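Local coordinates for protein beta-lactamase (Klebsiella pneumoniae, PDB 6KBY) that probably hydrolyses beta-lactam antibiotics to substituted beta-amino acids, as a class C serine beta-lactamase, and here holds AMP covalently in its ligand pocket, at residues Lys321-Thr325 and Asn349-Arg355; Thr232-Leu238 and Ile342-Ala346; Ser71-Ala77 and Tyr156-Thr161; Val286-Leu292 and Val356-Tyr360. The contacts are given in a common frame with arbitrary orientation. Numbering follows the deposited sequence.

Interaction 1. Residues Lys321-Thr325 and Asn349-Arg355; sequences KTGST and NYSIDQR. With AMP (adenosine monophosphate), chain B.
Residues 321-325 run as extended beta strand, while 349-351 are loop and the chain turns into a helix at Ile352, with Ser351 at the N-cap position. The CA atoms come nearest at Ser324-Asn349 (6.1 Å) and Thr322-Ile352 (7.4 Å). Alternation along the strand sends Thr322 and Ser324 toward 349-355. Arg355, long enough to reach back from the first helical turn, adopts a nearly extended chain (chi1 m, then t, t): NH2 and NH1 donate to Ser324 OG at 2.9 and 3.0 Å, and NE and NH2 hold Tyr350 O at 2.9 and 2.8 Å. Ser324 in rotamer m suits this, its small hydroxyl accepting both bonds. Asn349 ND2 gives a weak bond to Thr325 O (3.1 Å), and Thr322 CG2 packs on Ile352 CG2 at 3.8 Å. Meanwhile, the strand backbone binds AMP: Ser324 N donates to O1P (2.7 Å), and Ser324 O accepts from O3' (2.6 Å). Lys321-Thr322-Gly323 matches the KTG motif on the pocket-edge strand of serine beta-lactamases.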
loop_
_atom_site.group_PDB
_atom_site.type_symbol
_atom_site.label_atom_id
_atom_site.label_comp_id
_atom_site.label_asym_id
_atom_site.label_seq_id
_atom_site.Cartn_x
_atom_site.Cartn_y
_atom_site.Cartn_z
ATOM N N LYS A 321 -2.283 -3.671 4.063
ATOM C CA LYS A 321 -1.549 -3.815 2.814
ATOM C C LYS A 321 -0.079 -4.064 3.121
ATOM O O LYS A 321 0.516 -3.375 3.955
ATOM C CB LYS A 321 -1.683 -2.564 1.941
ATOM C CG LYS A 321 -1.064 -2.723 0.547
ATOM C CD LYS A 321 -1.891 -3.639 -0.360
ATOM C CE LYS A 321 -1.156 -3.989 -1.648
ATOM N NZ LYS A 321 -0.077 -4.983 -1.423
ATOM N N THR A 322 0.504 -5.038 2.428
ATOM C CA THR A 322 1.937 -5.282 2.447
ATOM C C THR A 322 2.625 -4.520 1.318
ATOM O O THR A 322 2.025 -4.200 0.286
ATOM C CB THR A 322 2.224 -6.773 2.264
ATOM O OG1 THR A 322 1.533 -7.239 1.100
ATOM C CG2 THR A 322 1.787 -7.586 3.486
ATOM N N GLY A 323 3.918 -4.272 1.507
ATOM C CA GLY A 323 4.717 -3.731 0.426
ATOM C C GLY A 323 6.174 -4.104 0.574
ATOM O O GLY A 323 6.698 -4.137 1.693
ATOM N N SER A 324 6.842 -4.383 -0.544
ATOM C CA SER A 324 8.250 -4.748 -0.492
ATOM C C SER A 324 8.954 -4.233 -1.735
ATOM O O SER A 324 8.331 -3.990 -2.766
ATOM C CB SER A 324 8.460 -6.267 -0.437
ATOM O OG SER A 324 7.602 -6.886 0.509
ATOM N N THR A 325 10.268 -4.074 -1.619
ATOM C CA THR A 325 11.170 -3.983 -2.759
ATOM C C THR A 325 12.307 -4.966 -2.503
ATOM O O THR A 325 12.329 -5.662 -1.485
ATOM C CB THR A 325 11.726 -2.567 -2.950
ATOM O OG1 THR A 325 12.542 -2.244 -1.822
ATOM C CG2 THR A 325 10.609 -1.532 -3.090
ATOM N N ASN A 349 13.868 -6.830 3.119
ATOM C CA ASN A 349 12.638 -7.526 2.749
ATOM C C ASN A 349 12.611 -8.851 3.503
ATOM O O ASN A 349 13.236 -9.830 3.083
ATOM C CB ASN A 349 12.628 -7.739 1.238
ATOM C CG ASN A 349 11.378 -8.440 0.735
ATOM O OD1 ASN A 349 10.598 -9.006 1.502
ATOM N ND2 ASN A 349 11.193 -8.419 -0.577
ATOM N N TYR A 350 11.891 -8.888 4.620
ATOM C CA TYR A 350 11.714 -10.096 5.413
ATOM C C TYR A 350 10.276 -10.583 5.268
ATOM O O TYR A 350 9.392 -9.847 4.826
ATOM C CB TYR A 350 12.097 -9.848 6.880
ATOM C CG TYR A 350 11.156 -8.910 7.598
ATOM C CD1 TYR A 350 11.183 -7.538 7.364
ATOM C CD2 TYR A 350 10.229 -9.399 8.504
ATOM C CE1 TYR A 350 10.306 -6.687 8.013
ATOM C CE2 TYR A 350 9.352 -8.553 9.154
ATOM C CZ TYR A 350 9.394 -7.200 8.905
ATOM O OH TYR A 350 8.509 -6.372 9.554
ATOM N N SER A 351 10.040 -11.833 5.645
ATOM C CA SER A 351 8.834 -12.511 5.189
ATOM C C SER A 351 7.550 -11.881 5.724
ATOM O O SER A 351 7.474 -11.397 6.859
ATOM C CB SER A 351 8.883 -14.005 5.502
ATOM O OG SER A 351 8.917 -14.234 6.893
ATOM N N ILE A 352 6.529 -11.904 4.875
ATOM C CA ILE A 352 5.255 -11.267 5.190
ATOM C C ILE A 352 4.609 -11.880 6.425
ATOM O O ILE A 352 4.011 -11.167 7.237
ATOM C CB ILE A 352 4.333 -11.296 3.958
ATOM C CG1 ILE A 352 4.740 -10.182 2.988
ATOM C CG2 ILE A 352 2.884 -11.142 4.363
ATOM C CD1 ILE A 352 4.091 -10.284 1.628
ATOM N N ASP A 353 4.718 -13.202 6.598
ATOM C CA ASP A 353 4.108 -13.827 7.771
ATOM C C ASP A 353 4.623 -13.204 9.065
ATOM O O ASP A 353 3.867 -13.045 10.028
ATOM C CB ASP A 353 4.346 -15.338 7.765
ATOM C CG ASP A 353 5.786 -15.697 8.034
ATOM O OD1 ASP A 353 6.636 -15.354 7.197
ATOM O OD2 ASP A 353 6.072 -16.308 9.086
ATOM N N GLN A 354 5.905 -12.835 9.103
ATOM C CA GLN A 354 6.448 -12.195 10.295
ATOM C C GLN A 354 5.909 -10.782 10.474
ATOM O O GLN A 354 5.612 -10.368 11.601
ATOM C CB GLN A 354 7.970 -12.177 10.235
ATOM C CG GLN A 354 8.593 -13.551 10.254
ATOM C CD GLN A 354 10.091 -13.459 10.243
ATOM O OE1 GLN A 354 10.717 -13.303 11.288
ATOM N NE2 GLN A 354 10.676 -13.520 9.059
ATOM N N ARG A 355 5.795 -10.016 9.382
ATOM C CA ARG A 355 5.222 -8.674 9.483
ATOM C C ARG A 355 3.822 -8.739 10.069
ATOM O O ARG A 355 3.475 -7.995 10.996
ATOM C CB ARG A 355 5.137 -8.026 8.097
ATOM C CG ARG A 355 6.432 -8.021 7.326
ATOM C CD ARG A 355 6.289 -7.338 5.978
ATOM N NE ARG A 355 7.341 -7.786 5.074
ATOM C CZ ARG A 355 7.424 -7.441 3.791
ATOM N NH1 ARG A 355 6.527 -6.618 3.256
ATOM N NH2 ARG A 355 8.410 -7.926 3.044
HETATM P P AMP B . 4.376 -5.180 -3.777
HETATM O O1P AMP B . 5.386 -4.677 -2.793
HETATM O O2P AMP B . 3.549 -6.383 -3.407
HETATM O "O5'" AMP B . 5.060 -5.404 -5.192
HETATM C "C5'" AMP B . 5.902 -4.404 -5.748
HETATM C "C4'" AMP B . 7.350 -4.822 -5.737
HETATM O "O4'" AMP B . 7.558 -5.905 -6.685
HETATM C "C3'" AMP B . 8.339 -3.749 -6.168
HETATM O "O3'" AMP B . 8.680 -2.856 -5.124
HETATM C "C2'" AMP B . 9.510 -4.559 -6.701
HETATM O "O2'" AMP B . 10.295 -5.075 -5.633
HETATM C "C1'" AMP B . 8.781 -5.722 -7.369
HETATM N N9 AMP B . 8.473 -5.434 -8.782
HETATM C C8 AMP B . 7.239 -5.234 -9.298
HETATM N N7 AMP B . 7.300 -4.994 -10.634
HETATM C C5 AMP B . 8.602 -5.035 -10.985
HETATM C C6 AMP B . 9.366 -4.867 -12.240
HETATM N N6 AMP B . 8.735 -4.596 -13.407
HETATM N N1 AMP B . 10.714 -4.987 -12.179
HETATM C C2 AMP B . 11.351 -5.254 -11.022
HETATM N N3 AMP B . 10.718 -5.420 -9.844
HETATM C C4 AMP B . 9.368 -5.326 -9.764
#

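Interaction 2. Residues Thr232-Leu238 and Ile342-Ala346; sequences TTSSDLL and IVMLA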
loop_
_atom_site.group_PDB
_atom_site.type_symbol
_atom_site.label_atom_id
_atom_site.label_comp_id
_atom_site.label_asym_id
_atom_site.label_seq_id
_atom_site.Cartn_x
_atom_site.Cartn_y
_atom_site.Cartn_z
ATOM N N THR A 232 8.869 7.154 1.907
ATOM C CA THR A 232 8.131 7.925 2.901
ATOM C C THR A 232 8.645 7.591 4.299
ATOM O O THR A 232 9.422 6.652 4.492
ATOM C CB THR A 232 6.628 7.662 2.756
ATOM O OG1 THR A 232 5.897 8.484 3.665
ATOM C CG2 THR A 232 6.312 6.209 3.028
ATOM N N THR A 233 8.206 8.385 5.269
ATOM C CA THR A 233 8.533 8.160 6.670
ATOM C C THR A 233 7.385 7.434 7.362
ATOM O O THR A 233 6.233 7.471 6.920
ATOM C CB THR A 233 8.780 9.480 7.407
ATOM O OG1 THR A 233 7.552 10.211 7.460
ATOM C CG2 THR A 233 9.859 10.312 6.718
ATOM N N SER A 234 7.710 6.792 8.484
ATOM C CA SER A 234 6.656 6.167 9.273
ATOM C C SER A 234 5.665 7.198 9.798
ATOM O O SER A 234 4.469 6.909 9.909
ATOM C CB SER A 234 7.261 5.368 10.422
ATOM O OG SER A 234 7.942 6.226 11.317
ATOM N N SER A 235 6.130 8.414 10.096
ATOM C CA SER A 235 5.223 9.455 10.573
ATOM C C SER A 235 4.239 9.885 9.492
ATOM O O SER A 235 3.050 10.081 9.772
ATOM C CB SER A 235 6.029 10.645 11.081
ATOM O OG SER A 235 6.750 10.296 12.252
ATOM N N ASP A 236 4.714 10.054 8.257
ATOM C CA ASP A 236 3.790 10.380 7.173
ATOM C C ASP A 236 2.788 9.258 6.947
ATOM O O ASP A 236 1.603 9.514 6.708
ATOM C CB ASP A 236 4.541 10.674 5.872
ATOM C CG ASP A 236 4.871 12.148 5.696
ATOM O OD1 ASP A 236 4.875 12.904 6.695
ATOM O OD2 ASP A 236 5.153 12.547 4.542
ATOM N N LEU A 237 3.245 8.005 6.993
ATOM C CA LEU A 237 2.302 6.908 6.812
ATOM C C LEU A 237 1.337 6.788 7.978
ATOM O O LEU A 237 0.187 6.391 7.779
ATOM C CB LEU A 237 3.026 5.590 6.578
ATOM C CG LEU A 237 3.608 5.429 5.179
ATOM C CD1 LEU A 237 4.409 4.136 5.103
ATOM C CD2 LEU A 237 2.522 5.455 4.105
ATOM N N LEU A 238 1.767 7.125 9.195
ATOM C CA LEU A 238 0.805 7.118 10.290
ATOM C C LEU A 238 -0.258 8.188 10.079
ATOM O O LEU A 238 -1.436 7.970 10.387
ATOM C CB LEU A 238 1.502 7.283 11.638
ATOM C CG LEU A 238 0.635 6.927 12.853
ATOM C CD1 LEU A 238 0.285 5.441 12.861
ATOM C CD2 LEU A 238 1.323 7.330 14.147
ATOM N N ILE A 342 -1.119 0.582 12.683
ATOM C CA ILE A 342 0.311 0.357 12.784
ATOM C C ILE A 342 0.944 0.455 11.404
ATOM O O ILE A 342 0.368 0.015 10.399
ATOM C CB ILE A 342 0.633 -0.988 13.468
ATOM C CG1 ILE A 342 2.139 -1.147 13.677
ATOM C CG2 ILE A 342 0.057 -2.164 12.693
ATOM C CD1 ILE A 342 2.491 -2.332 14.545
ATOM N N VAL A 343 2.136 1.047 11.373
ATOM C CA VAL A 343 3.016 1.074 10.214
ATOM C C VAL A 343 4.329 0.430 10.648
ATOM O O VAL A 343 4.910 0.837 11.660
ATOM C CB VAL A 343 3.283 2.524 9.770
ATOM C CG1 VAL A 343 4.184 2.555 8.546
ATOM C CG2 VAL A 343 1.982 3.272 9.524
ATOM N N MET A 344 4.804 -0.560 9.892
ATOM C CA MET A 344 6.090 -1.192 10.168
ATOM C C MET A 344 6.948 -1.073 8.922
ATOM O O MET A 344 6.607 -1.652 7.887
ATOM C CB MET A 344 5.904 -2.666 10.521
ATOM C CG MET A 344 5.144 -2.908 11.808
ATOM S SD MET A 344 4.520 -4.595 11.957
ATOM C CE MET A 344 6.025 -5.557 11.803
ATOM N N LEU A 345 8.062 -0.347 9.027
ATOM C CA LEU A 345 8.976 -0.152 7.911
ATOM C C LEU A 345 10.331 -0.754 8.246
ATOM O O LEU A 345 10.844 -0.571 9.354
ATOM C CB LEU A 345 9.160 1.333 7.607
ATOM C CG LEU A 345 7.871 2.129 7.409
ATOM C CD1 LEU A 345 8.190 3.565 7.047
ATOM C CD2 LEU A 345 6.989 1.486 6.352
ATOM N N ALA A 346 10.917 -1.455 7.278
ATOM C CA ALA A 346 12.222 -2.081 7.435
ATOM C C ALA A 346 13.018 -1.911 6.151
ATOM O O ALA A 346 12.455 -1.921 5.050
ATOM C CB ALA A 346 12.095 -3.582 7.707
#
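Val343 and Leu345 are the two bumps that strand 342-346 offers to the start of helix 234-238; alternation along the strand turns Met344, between them, the other way. The axes run nearly antiparallel, at 152° and 8.4 Å at their closest. Leu345, the longer side chain, reaches the helix start, where CD1 lies 3.6 Å from Ser234 N and 3.9 Å from Ser234 CB; the small serine lets the methyl come in this close. Leu237, pointing at the strand, sets its CD1 over the groove where the two bumps meet, 3.8 Å from Val343 CG1 and 3.9 Å from Leu345 CD2. Branched Val343 also sends CG2 to the helix backbone, 3.9 Å from Leu238 N, with Leu238 CD1 at 4.3 Å. Thr233 is the N-cap, its OG1 accepting from Asp236 N at 3.0 Å. The contact is wholly buried: Ser234 and Leu238 also reach strands 34-41 and 44-50, whereas Ile342 and Met344 pack on helix 352-364 across the sheet.

Interaction 3. Residues Ser71-Ala77 and Tyr156-Thr161; sequences SLSKTFA and YSNIGT. With AMP (adenosine monophosphate), chain B.
The striking feature is a covalent phosphoryl adduct: Ser71 OG is bonded to AMP P at 1.6 Å, on the serine that beta-lactams acylate in this family. Ser71 and Lys74 fit the SxxK motif of serine beta-lactamases, and Tyr156-Ser157-Asn158 the YxN motif. Ser71 stands at the start of a helix that runs on through Ala77, whereas 156-161 is extended at first and turns helical at Asn158, after N-cap Ser157, whose OG accepts from Gly160 N (3.0 Å). The CA atoms come nearest at Lys74-Thr161, 6.4 Å. Lys74 points toward the other segment with chi angles m, t, t, p, its flexible chain bringing NZ within 2.7 Å of Asn158 OD1, 2.8 Å of Ser71 OG and, weakly, 3.4 Å of Tyr156 OH; Ala227 O also accepts from it. Thr161 packs against the lysine chain, OG1 3.3 Å from Lys74 CE, and its CG2 meets Ala77 CB at 4.1 Å. Tyr156 (chi1 t) sets its hydroxyl beside the phosphate, where Lys321 is a further partner: Tyr156 OH lies 3.0 Å from Ser71 OG and 2.9 Å from AMP O2P.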
loop_
_atom_site.group_PDB
_atom_site.type_symbol
_atom_site.label_atom_id
_atom_site.label_comp_id
_atom_site.label_asym_id
_atom_site.label_seq_id
_atom_site.Cartn_x
_atom_site.Cartn_y
_atom_site.Cartn_z
ATOM N N SER A 71 4.671 -1.948 -2.578
ATOM C CA SER A 71 3.244 -1.972 -2.914
ATOM C C SER A 71 2.333 -1.195 -1.978
ATOM O O SER A 71 1.142 -1.080 -2.297
ATOM C CB SER A 71 2.732 -3.396 -3.023
ATOM O OG SER A 71 3.377 -4.030 -4.102
ATOM N N LEU A 72 2.806 -0.654 -0.852
ATOM C CA LEU A 72 1.955 0.335 -0.206
ATOM C C LEU A 72 1.606 1.420 -1.202
ATOM O O LEU A 72 0.537 2.030 -1.102
ATOM C CB LEU A 72 2.616 0.939 1.030
ATOM C CG LEU A 72 2.923 -0.027 2.169
ATOM C CD1 LEU A 72 3.300 0.733 3.427
ATOM C CD2 LEU A 72 1.734 -0.925 2.408
ATOM N N SER A 73 2.475 1.618 -2.205
ATOM C CA SER A 73 2.236 2.611 -3.241
ATOM C C SER A 73 0.935 2.359 -3.989
ATOM O O SER A 73 0.320 3.309 -4.479
ATOM C CB SER A 73 3.399 2.604 -4.231
ATOM O OG SER A 73 4.645 2.791 -3.578
ATOM N N LYS A 74 0.511 1.097 -4.101
ATOM C CA LYS A 74 -0.719 0.806 -4.828
ATOM C C LYS A 74 -1.918 1.482 -4.181
ATOM O O LYS A 74 -2.880 1.842 -4.874
ATOM C CB LYS A 74 -0.954 -0.702 -4.900
ATOM C CG LYS A 74 0.143 -1.473 -5.621
ATOM C CD LYS A 74 -0.291 -2.900 -5.932
ATOM C CE LYS A 74 0.630 -3.563 -6.944
ATOM N NZ LYS A 74 2.044 -3.557 -6.480
ATOM N N THR A 75 -1.894 1.650 -2.853
ATOM C CA THR A 75 -3.023 2.294 -2.194
ATOM C C THR A 75 -3.100 3.775 -2.538
ATOM O O THR A 75 -4.185 4.359 -2.481
ATOM C CB THR A 75 -2.993 2.101 -0.669
ATOM O OG1 THR A 75 -1.904 2.837 -0.086
ATOM C CG2 THR A 75 -2.897 0.635 -0.285
ATOM N N PHE A 76 -1.967 4.397 -2.880
ATOM C CA PHE A 76 -1.993 5.786 -3.330
ATOM C C PHE A 76 -2.586 5.900 -4.729
ATOM O O PHE A 76 -3.327 6.845 -5.014
ATOM C CB PHE A 76 -0.592 6.397 -3.251
ATOM C CG PHE A 76 -0.085 6.515 -1.842
ATOM C CD1 PHE A 76 0.546 5.444 -1.230
ATOM C CD2 PHE A 76 -0.307 7.661 -1.096
ATOM C CE1 PHE A 76 0.979 5.528 0.084
ATOM C CE2 PHE A 76 0.126 7.750 0.222
ATOM C CZ PHE A 76 0.769 6.682 0.807
ATOM N N ALA A 77 -2.277 4.947 -5.610
ATOM C CA ALA A 77 -2.927 4.914 -6.915
ATOM C C ALA A 77 -4.436 4.769 -6.759
ATOM O O ALA A 77 -5.210 5.437 -7.457
ATOM C CB ALA A 77 -2.353 3.777 -7.765
ATOM N N TYR A 156 -3.053 -10.659 -8.505
ATOM C CA TYR A 156 -2.396 -9.443 -8.044
ATOM C C TYR A 156 -1.454 -8.945 -9.138
ATOM O O TYR A 156 -0.681 -9.726 -9.704
ATOM C CB TYR A 156 -1.630 -9.797 -6.770
ATOM C CG TYR A 156 -0.988 -8.644 -6.056
ATOM C CD1 TYR A 156 -1.723 -7.814 -5.228
ATOM C CD2 TYR A 156 0.377 -8.431 -6.151
ATOM C CE1 TYR A 156 -1.121 -6.774 -4.549
ATOM C CE2 TYR A 156 0.986 -7.388 -5.477
ATOM C CZ TYR A 156 0.222 -6.558 -4.685
ATOM O OH TYR A 156 0.810 -5.517 -3.998
ATOM N N SER A 157 -1.535 -7.656 -9.473
ATOM C CA SER A 157 -0.880 -7.182 -10.690
ATOM C C SER A 157 -0.291 -5.790 -10.539
ATOM O O SER A 157 -1.021 -4.824 -10.280
ATOM C CB SER A 157 -1.850 -7.196 -11.870
ATOM O OG SER A 157 -1.218 -6.693 -13.042
ATOM N N ASN A 158 1.018 -5.680 -10.783
ATOM C CA ASN A 158 1.621 -4.359 -10.911
ATOM C C ASN A 158 1.132 -3.641 -12.159
ATOM O O ASN A 158 1.003 -2.411 -12.157
ATOM C CB ASN A 158 3.141 -4.478 -10.927
ATOM C CG ASN A 158 3.668 -4.981 -9.610
ATOM O OD1 ASN A 158 3.547 -4.306 -8.600
ATOM N ND2 ASN A 158 4.162 -6.215 -9.589
ATOM N N ILE A 159 0.870 -4.384 -13.235
ATOM C CA ILE A 159 0.452 -3.759 -14.488
ATOM C C ILE A 159 -0.929 -3.141 -14.338
ATOM O O ILE A 159 -1.156 -1.989 -14.720
ATOM C CB ILE A 159 0.473 -4.770 -15.649
ATOM C CG1 ILE A 159 1.782 -5.559 -15.705
ATOM C CG2 ILE A 159 0.214 -4.043 -16.966
ATOM C CD1 ILE A 159 1.801 -6.621 -16.809
ATOM N N GLY A 160 -1.879 -3.911 -13.807
ATOM C CA GLY A 160 -3.214 -3.371 -13.599
ATOM C C GLY A 160 -3.211 -2.141 -12.709
ATOM O O GLY A 160 -3.901 -1.158 -12.991
ATOM N N THR A 161 -2.407 -2.166 -11.641
ATOM C CA THR A 161 -2.293 -0.992 -10.780
ATOM C C THR A 161 -1.737 0.190 -11.553
ATOM O O THR A 161 -2.171 1.334 -11.359
ATOM C CB THR A 161 -1.396 -1.288 -9.578
ATOM O OG1 THR A 161 -1.814 -2.496 -8.938
ATOM C CG2 THR A 161 -1.458 -0.144 -8.587
HETATM P P AMP B . 4.376 -5.180 -3.777
HETATM O O1P AMP B . 5.386 -4.677 -2.793
HETATM O O2P AMP B . 3.549 -6.383 -3.407
HETATM O "O5'" AMP B . 5.060 -5.404 -5.192
HETATM C "C5'" AMP B . 5.902 -4.404 -5.748
HETATM C "C4'" AMP B . 7.350 -4.822 -5.737
HETATM O "O4'" AMP B . 7.558 -5.905 -6.685
HETATM C "C3'" AMP B . 8.339 -3.749 -6.168
HETATM O "O3'" AMP B . 8.680 -2.856 -5.124
HETATM C "C2'" AMP B . 9.510 -4.559 -6.701
HETATM O "O2'" AMP B . 10.295 -5.075 -5.633
HETATM C "C1'" AMP B . 8.781 -5.722 -7.369
HETATM N N9 AMP B . 8.473 -5.434 -8.782
HETATM C C8 AMP B . 7.239 -5.234 -9.298
HETATM N N7 AMP B . 7.300 -4.994 -10.634
HETATM C C5 AMP B . 8.602 -5.035 -10.985
HETATM C C6 AMP B . 9.366 -4.867 -12.240
HETATM N N6 AMP B . 8.735 -4.596 -13.407
HETATM N N1 AMP B . 10.714 -4.987 -12.179
HETATM C C2 AMP B . 11.351 -5.254 -11.022
HETATM N N3 AMP B . 10.718 -5.420 -9.844
HETATM C C4 AMP B . 9.368 -5.326 -9.764
#

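Interaction 4. Residues Val286-Leu292 and Val356-Tyr360; sequences VSLPNLL and VTVAY
This is apolar helix-helix packing with a water-bridged polar end, joining the first turn of the short helix 288-294 to residues 356-360 of the long C-terminal helix 352-364, away from the AMP pocket. The axes of 288-292 and 356-360 approach to 10.4 Å, with 141° between the N-to-C directions, so that Leu288 pairs with Tyr360 (CA atoms 7.1 Å apart) and Leu292 with Val356 (6.8 Å). Residues 286 and 287 are extended; Ser287 is the N-cap, its OG accepting from Asn290 N at 3.1 Å. Leu288 (chi1 t, chi2 p) faces the other helix: its CB makes a CH-pi contact with the face of Tyr360, 4.1 Å from the ring centroid, and its CD1 lies 4.0 Å from Tyr360 CB. Val356, compact and branched, fits among three leucines; its CG1 is 3.5 Å from Leu291 CG, 3.9 Å from Leu292 CD2 and 4.3 Å from Leu288 CD1. Tyrosine suits the border, a flat ring for the leucines and a hydroxyl for solvent. With chi1 t, Tyr360 carries its OH out to two waters: one, 2.8 Å away, donates to Val286 O (2.8 Å); the other, 3.2 Å away, accepts from Leu288 N (2.9 Å). Beyond the contact, Val286 and Leu291 rest on Trp318 of strand 317-325, Val356 on Tyr331 of strand 328-335, and Ala359 on strand 340-346.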
loop_
_atom_site.group_PDB
_atom_site.type_symbol
_atom_site.label_atom_id
_atom_site.label_comp_id
_atom_site.label_asym_id
_atom_site.label_seq_id
_atom_site.Cartn_x
_atom_site.Cartn_y
_atom_site.Cartn_z
ATOM N N VAL A 286 -10.300 -10.607 13.883
ATOM C CA VAL A 286 -9.776 -11.492 12.854
ATOM C C VAL A 286 -8.833 -12.483 13.513
ATOM O O VAL A 286 -8.146 -12.147 14.484
ATOM C CB VAL A 286 -9.100 -10.711 11.706
ATOM C CG1 VAL A 286 -7.970 -9.861 12.245
ATOM C CG2 VAL A 286 -8.616 -11.656 10.602
ATOM N N SER A 287 -8.838 -13.717 13.022
ATOM C CA SER A 287 -7.905 -14.699 13.548
ATOM C C SER A 287 -6.572 -14.562 12.832
ATOM O O SER A 287 -6.513 -14.219 11.644
ATOM C CB SER A 287 -8.432 -16.121 13.359
ATOM O OG SER A 287 -8.222 -16.588 12.032
ATOM N N LEU A 288 -5.499 -14.815 13.566
ATOM C CA LEU A 288 -4.189 -14.831 12.927
ATOM C C LEU A 288 -4.111 -15.809 11.758
ATOM O O LEU A 288 -3.583 -15.419 10.702
ATOM C CB LEU A 288 -3.085 -15.044 13.969
ATOM C CG LEU A 288 -1.659 -15.001 13.426
ATOM C CD1 LEU A 288 -1.384 -13.696 12.698
ATOM C CD2 LEU A 288 -0.661 -15.205 14.556
ATOM N N PRO A 289 -4.615 -17.050 11.850
ATOM C CA PRO A 289 -4.527 -17.939 10.676
ATOM C C PRO A 289 -5.158 -17.363 9.422
ATOM O O PRO A 289 -4.582 -17.481 8.335
ATOM C CB PRO A 289 -5.228 -19.218 11.154
ATOM C CG PRO A 289 -5.011 -19.217 12.629
ATOM C CD PRO A 289 -5.115 -17.771 13.039
ATOM N N ASN A 290 -6.329 -16.734 9.540
ATOM C CA ASN A 290 -6.974 -16.177 8.355
ATOM C C ASN A 290 -6.222 -14.965 7.826
ATOM O O ASN A 290 -6.149 -14.753 6.612
ATOM C CB ASN A 290 -8.428 -15.830 8.657
ATOM C CG ASN A 290 -9.300 -17.060 8.804
ATOM O OD1 ASN A 290 -8.938 -18.148 8.352
ATOM N ND2 ASN A 290 -10.458 -16.893 9.426
ATOM N N LEU A 291 -5.660 -14.159 8.721
ATOM C CA LEU A 291 -4.877 -13.012 8.285
ATOM C C LEU A 291 -3.620 -13.459 7.547
ATOM O O LEU A 291 -3.229 -12.852 6.543
ATOM C CB LEU A 291 -4.524 -12.157 9.499
ATOM C CG LEU A 291 -3.949 -10.775 9.207
ATOM C CD1 LEU A 291 -4.887 -9.971 8.324
ATOM C CD2 LEU A 291 -3.669 -10.046 10.513
ATOM N N LEU A 292 -2.981 -14.524 8.032
ATOM C CA LEU A 292 -1.808 -15.053 7.351
ATOM C C LEU A 292 -2.175 -15.584 5.973
ATOM O O LEU A 292 -1.507 -15.279 4.981
ATOM C CB LEU A 292 -1.154 -16.132 8.209
ATOM C CG LEU A 292 -0.486 -15.609 9.478
ATOM C CD1 LEU A 292 -0.095 -16.768 10.384
ATOM C CD2 LEU A 292 0.724 -14.743 9.143
ATOM N N VAL A 356 3.000 -9.631 9.520
ATOM C CA VAL A 356 1.605 -9.734 9.921
ATOM C C VAL A 356 1.489 -10.209 11.363
ATOM O O VAL A 356 0.673 -9.699 12.139
ATOM C CB VAL A 356 0.893 -10.686 8.947
ATOM C CG1 VAL A 356 -0.474 -11.055 9.477
ATOM C CG2 VAL A 356 0.828 -10.070 7.550
ATOM N N THR A 357 2.303 -11.195 11.740
ATOM C CA THR A 357 2.237 -11.737 13.094
ATOM C C THR A 357 2.616 -10.681 14.130
ATOM O O THR A 357 1.945 -10.521 15.158
ATOM C CB THR A 357 3.139 -12.971 13.198
ATOM O OG1 THR A 357 2.660 -13.992 12.313
ATOM C CG2 THR A 357 3.157 -13.503 14.628
ATOM N N VAL A 358 3.704 -9.950 13.878
ATOM C CA VAL A 358 4.117 -8.897 14.800
ATOM C C VAL A 358 3.037 -7.826 14.917
ATOM O O VAL A 358 2.682 -7.397 16.021
ATOM C CB VAL A 358 5.478 -8.319 14.373
ATOM C CG1 VAL A 358 5.777 -7.040 15.129
ATOM C CG2 VAL A 358 6.581 -9.344 14.606
ATOM N N ALA A 359 2.481 -7.399 13.779
ATOM C CA ALA A 359 1.428 -6.389 13.813
ATOM C C ALA A 359 0.212 -6.882 14.590
ATOM O O ALA A 359 -0.396 -6.128 15.360
ATOM C CB ALA A 359 1.028 -6.012 12.389
ATOM N N TYR A 360 -0.178 -8.138 14.373
ATOM C CA TYR A 360 -1.314 -8.705 15.089
ATOM C C TYR A 360 -1.067 -8.702 16.593
ATOM O O TYR A 360 -1.948 -8.325 17.377
ATOM C CB TYR A 360 -1.568 -10.123 14.568
ATOM C CG TYR A 360 -2.676 -10.846 15.292
ATOM C CD1 TYR A 360 -4.005 -10.658 14.942
ATOM C CD2 TYR A 360 -2.393 -11.719 16.327
ATOM C CE1 TYR A 360 -5.025 -11.330 15.615
ATOM C CE2 TYR A 360 -3.395 -12.386 17.001
ATOM C CZ TYR A 360 -4.703 -12.189 16.643
ATOM O OH TYR A 360 -5.695 -12.861 17.325
HETATM O O HOH W 1 -8.294 -11.724 17.284
HETATM O O HOH W 2 -5.764 -15.870 16.292
#

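From the N terminus, interaction 3 is complete first: 71-77 meets 156-161 before any other segment appears. Segment 232-238 then opens interaction 2, which waits for strand 342-346. Within that span 286-292 opens interaction 4 and 321-325 opens interaction 1; both close after interaction 2, on the one helix 352-364, so each crosses interaction 2, while interaction 1 nests inside interaction 4. That helix follows strand 340-346, and Met344 packs against both Arg355 and Val358. Lys321 joins interactions 1 and 3 beside AMP, and Leu237 touches Leu72 and Phe76. Interactions 3 and 4 do not touch, their nearest atoms about 11 Å apart; the large sheet lies between the helices on its two sides.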